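Local coordinates for rhodanese-like domain-containing protein (Rhodopseudomonas palustris, PDB 2HHG) that is of unknown function but carries a rhodanese-like domain and may, as in that family, act as a thiosulfate-cyanide sulfurtransferase, at residues V41-R46 with F89-A94. Sequence-based numbering, arbitrary orientation.
Sequences VIVDIR and FVFYCA
Tyr92 lays its ring across Asp44, with Asp44 CA over one ring face, 4.0 Å from the centroid, a CH-pi contact. With CG set between the backbone N and the carbonyl carbon (chi1 78°), the ring leans over strand 40-44 rather than standing off its own strand; Ile42 CG2 packs 3.6 Å from Tyr92 CD2. The phenol tip ends beside the carboxylate, Tyr92 OH 2.7 Å from Asp44 OD2, and is hydrogen-bonded to Ile57 N and Ser60 OG. Asp44 OD1 takes the backbone N of Arg46, closing an Asx turn, and on its syn side Arg46 NE; Arg46 NH2 lies 2.7 Å from Asp44 OD2, completing a side-on salt bridge. Arg46 CG and CD pass Cys93 and Ala94, and the bend at chi3 (-63°) turns the guanidinium back to Asp44; NH2 also reaches Gly55 O, and Phe121 adds a cation-pi contact. An alanine in place of Asp44 would probably leave the buried Arg46 charge without its mate and the turn without the acceptor for Arg46 N. On the opposite sheet face, Val43 CB lies 3.7 Å from Phe91 CD1, the two side chains pointing the same way, and Val43 CG2 meets the edge of Phe89. Backbone hydrogen bonds join these neighbouring, parallel inner strands of the rhodanese sheet, from Val90 N to Val41 O through to Ile45 N and Tyr92 O (3.0 Å). The Val43 face is thus hydrocarbon, while the Tyr92 face joins apolar packing by Ile42 to a buried ion pair, which holds the turn against Cys93, where the loop begins that in rhodaneses usually forms the active site; a phosphate ion, probably from the crystallisation liquor, lies by Ala94.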
loop_
_atom_site.group_PDB
_atom_site.type_symbol
_atom_site.label_atom_id
_atom_site.label_comp_id
_atom_site.label_asym_id
_atom_site.label_seq_id
_atom_site.Cartn_x
_atom_site.Cartn_y
_atom_site.Cartn_z
ATOM N N VAL A 41 -4.245 -1.051 9.909
ATOM C CA VAL A 41 -2.966 -0.366 9.791
ATOM C C VAL A 41 -2.885 0.150 8.361
ATOM O O VAL A 41 -2.969 -0.634 7.403
ATOM C CB VAL A 41 -1.770 -1.303 10.086
ATOM C CG1 VAL A 41 -0.447 -0.567 9.884
ATOM C CG2 VAL A 41 -1.855 -1.871 11.495
ATOM N N ILE A 42 -2.746 1.466 8.221
ATOM C CA ILE A 42 -2.588 2.087 6.915
ATOM C C ILE A 42 -1.097 2.249 6.663
ATOM O O ILE A 42 -0.402 2.892 7.439
ATOM C CB ILE A 42 -3.348 3.431 6.824
ATOM C CG1 ILE A 42 -4.851 3.212 7.088
ATOM C CG2 ILE A 42 -3.136 4.068 5.462
ATOM C CD1 ILE A 42 -5.692 4.482 7.157
ATOM N N VAL A 43 -0.626 1.634 5.584
ATOM C CA VAL A 43 0.799 1.545 5.277
ATOM C C VAL A 43 1.127 2.382 4.045
ATOM O O VAL A 43 0.636 2.109 2.955
ATOM C CB VAL A 43 1.241 0.080 5.037
ATOM C CG1 VAL A 43 2.732 0.011 4.743
ATOM C CG2 VAL A 43 0.885 -0.795 6.245
ATOM N N ASP A 44 1.949 3.409 4.244
ATOM C CA ASP A 44 2.420 4.282 3.175
ATOM C C ASP A 44 3.692 3.686 2.591
ATOM O O ASP A 44 4.694 3.587 3.283
ATOM C CB ASP A 44 2.725 5.647 3.795
ATOM C CG ASP A 44 3.015 6.740 2.776
ATOM O OD1 ASP A 44 3.377 6.458 1.618
ATOM O OD2 ASP A 44 2.891 7.919 3.183
ATOM N N ILE A 45 3.648 3.299 1.323
ATOM C CA ILE A 45 4.793 2.633 0.703
ATOM C C ILE A 45 5.626 3.551 -0.196
ATOM O O ILE A 45 6.542 3.085 -0.884
ATOM C CB ILE A 45 4.371 1.363 -0.055
ATOM C CG1 ILE A 45 3.557 1.719 -1.307
ATOM C CG2 ILE A 45 3.635 0.411 0.885
ATOM C CD1 ILE A 45 3.181 0.537 -2.163
ATOM N N ARG A 46 5.328 4.850 -0.165
ATOM C CA ARG A 46 6.028 5.824 -1.004
ATOM C C ARG A 46 7.471 6.067 -0.585
ATOM O O ARG A 46 7.865 5.821 0.551
ATOM C CB ARG A 46 5.275 7.153 -1.010
ATOM C CG ARG A 46 3.924 7.077 -1.709
ATOM C CD ARG A 46 3.174 8.379 -1.602
ATOM N NE ARG A 46 2.884 8.681 -0.208
ATOM C CZ ARG A 46 2.577 9.884 0.261
ATOM N NH1 ARG A 46 2.493 10.924 -0.558
ATOM N NH2 ARG A 46 2.338 10.035 1.552
ATOM N N PHE A 89 -4.523 -4.629 6.731
ATOM C CA PHE A 89 -3.445 -3.771 6.241
ATOM C C PHE A 89 -3.851 -3.132 4.934
ATOM O O PHE A 89 -4.107 -3.825 3.947
ATOM C CB PHE A 89 -2.143 -4.562 6.107
ATOM C CG PHE A 89 -1.586 -4.981 7.425
ATOM C CD1 PHE A 89 -0.630 -4.209 8.067
ATOM C CD2 PHE A 89 -2.062 -6.122 8.065
ATOM C CE1 PHE A 89 -0.141 -4.577 9.311
ATOM C CE2 PHE A 89 -1.575 -6.503 9.308
ATOM C CZ PHE A 89 -0.612 -5.721 9.932
ATOM N N VAL A 90 -3.943 -1.807 4.953
ATOM C CA VAL A 90 -4.359 -1.023 3.807
ATOM C C VAL A 90 -3.142 -0.269 3.283
ATOM O O VAL A 90 -2.646 0.647 3.939
ATOM C CB VAL A 90 -5.482 -0.040 4.200
ATOM C CG1 VAL A 90 -5.870 0.844 3.017
ATOM C CG2 VAL A 90 -6.682 -0.790 4.751
ATOM N N PHE A 91 -2.669 -0.648 2.097
ATOM C CA PHE A 91 -1.462 -0.060 1.519
ATOM C C PHE A 91 -1.823 1.095 0.617
ATOM O O PHE A 91 -2.841 1.052 -0.066
ATOM C CB PHE A 91 -0.691 -1.119 0.723
ATOM C CG PHE A 91 -0.196 -2.258 1.566
ATOM C CD1 PHE A 91 1.049 -2.194 2.182
ATOM C CD2 PHE A 91 -0.985 -3.392 1.768
ATOM C CE1 PHE A 91 1.501 -3.237 2.981
ATOM C CE2 PHE A 91 -0.538 -4.437 2.563
ATOM C CZ PHE A 91 0.709 -4.360 3.168
ATOM N N TYR A 92 -0.996 2.133 0.608
ATOM C CA TYR A 92 -1.202 3.211 -0.357
ATOM C C TYR A 92 0.097 3.778 -0.895
ATOM O O TYR A 92 1.127 3.766 -0.228
ATOM C CB TYR A 92 -2.108 4.322 0.190
ATOM C CG TYR A 92 -1.454 5.295 1.142
ATOM C CD1 TYR A 92 -0.995 6.531 0.697
ATOM C CD2 TYR A 92 -1.338 4.998 2.496
ATOM C CE1 TYR A 92 -0.405 7.440 1.576
ATOM C CE2 TYR A 92 -0.758 5.904 3.383
ATOM C CZ TYR A 92 -0.307 7.122 2.915
ATOM O OH TYR A 92 0.255 8.025 3.794
ATOM N N CYS A 93 0.018 4.264 -2.125
ATOM C CA CYS A 93 1.143 4.906 -2.784
ATOM C C CYS A 93 0.626 6.217 -3.377
ATOM O O CYS A 93 -0.403 6.725 -2.927
ATOM C CB CYS A 93 1.747 3.983 -3.852
ATOM S SG CYS A 93 0.587 3.463 -5.159
ATOM N N ALA A 94 1.316 6.777 -4.368
ATOM C CA ALA A 94 0.880 8.049 -4.953
ATOM C C ALA A 94 -0.349 7.942 -5.857
ATOM O O ALA A 94 -1.208 8.833 -5.842
ATOM C CB ALA A 94 2.034 8.727 -5.697
#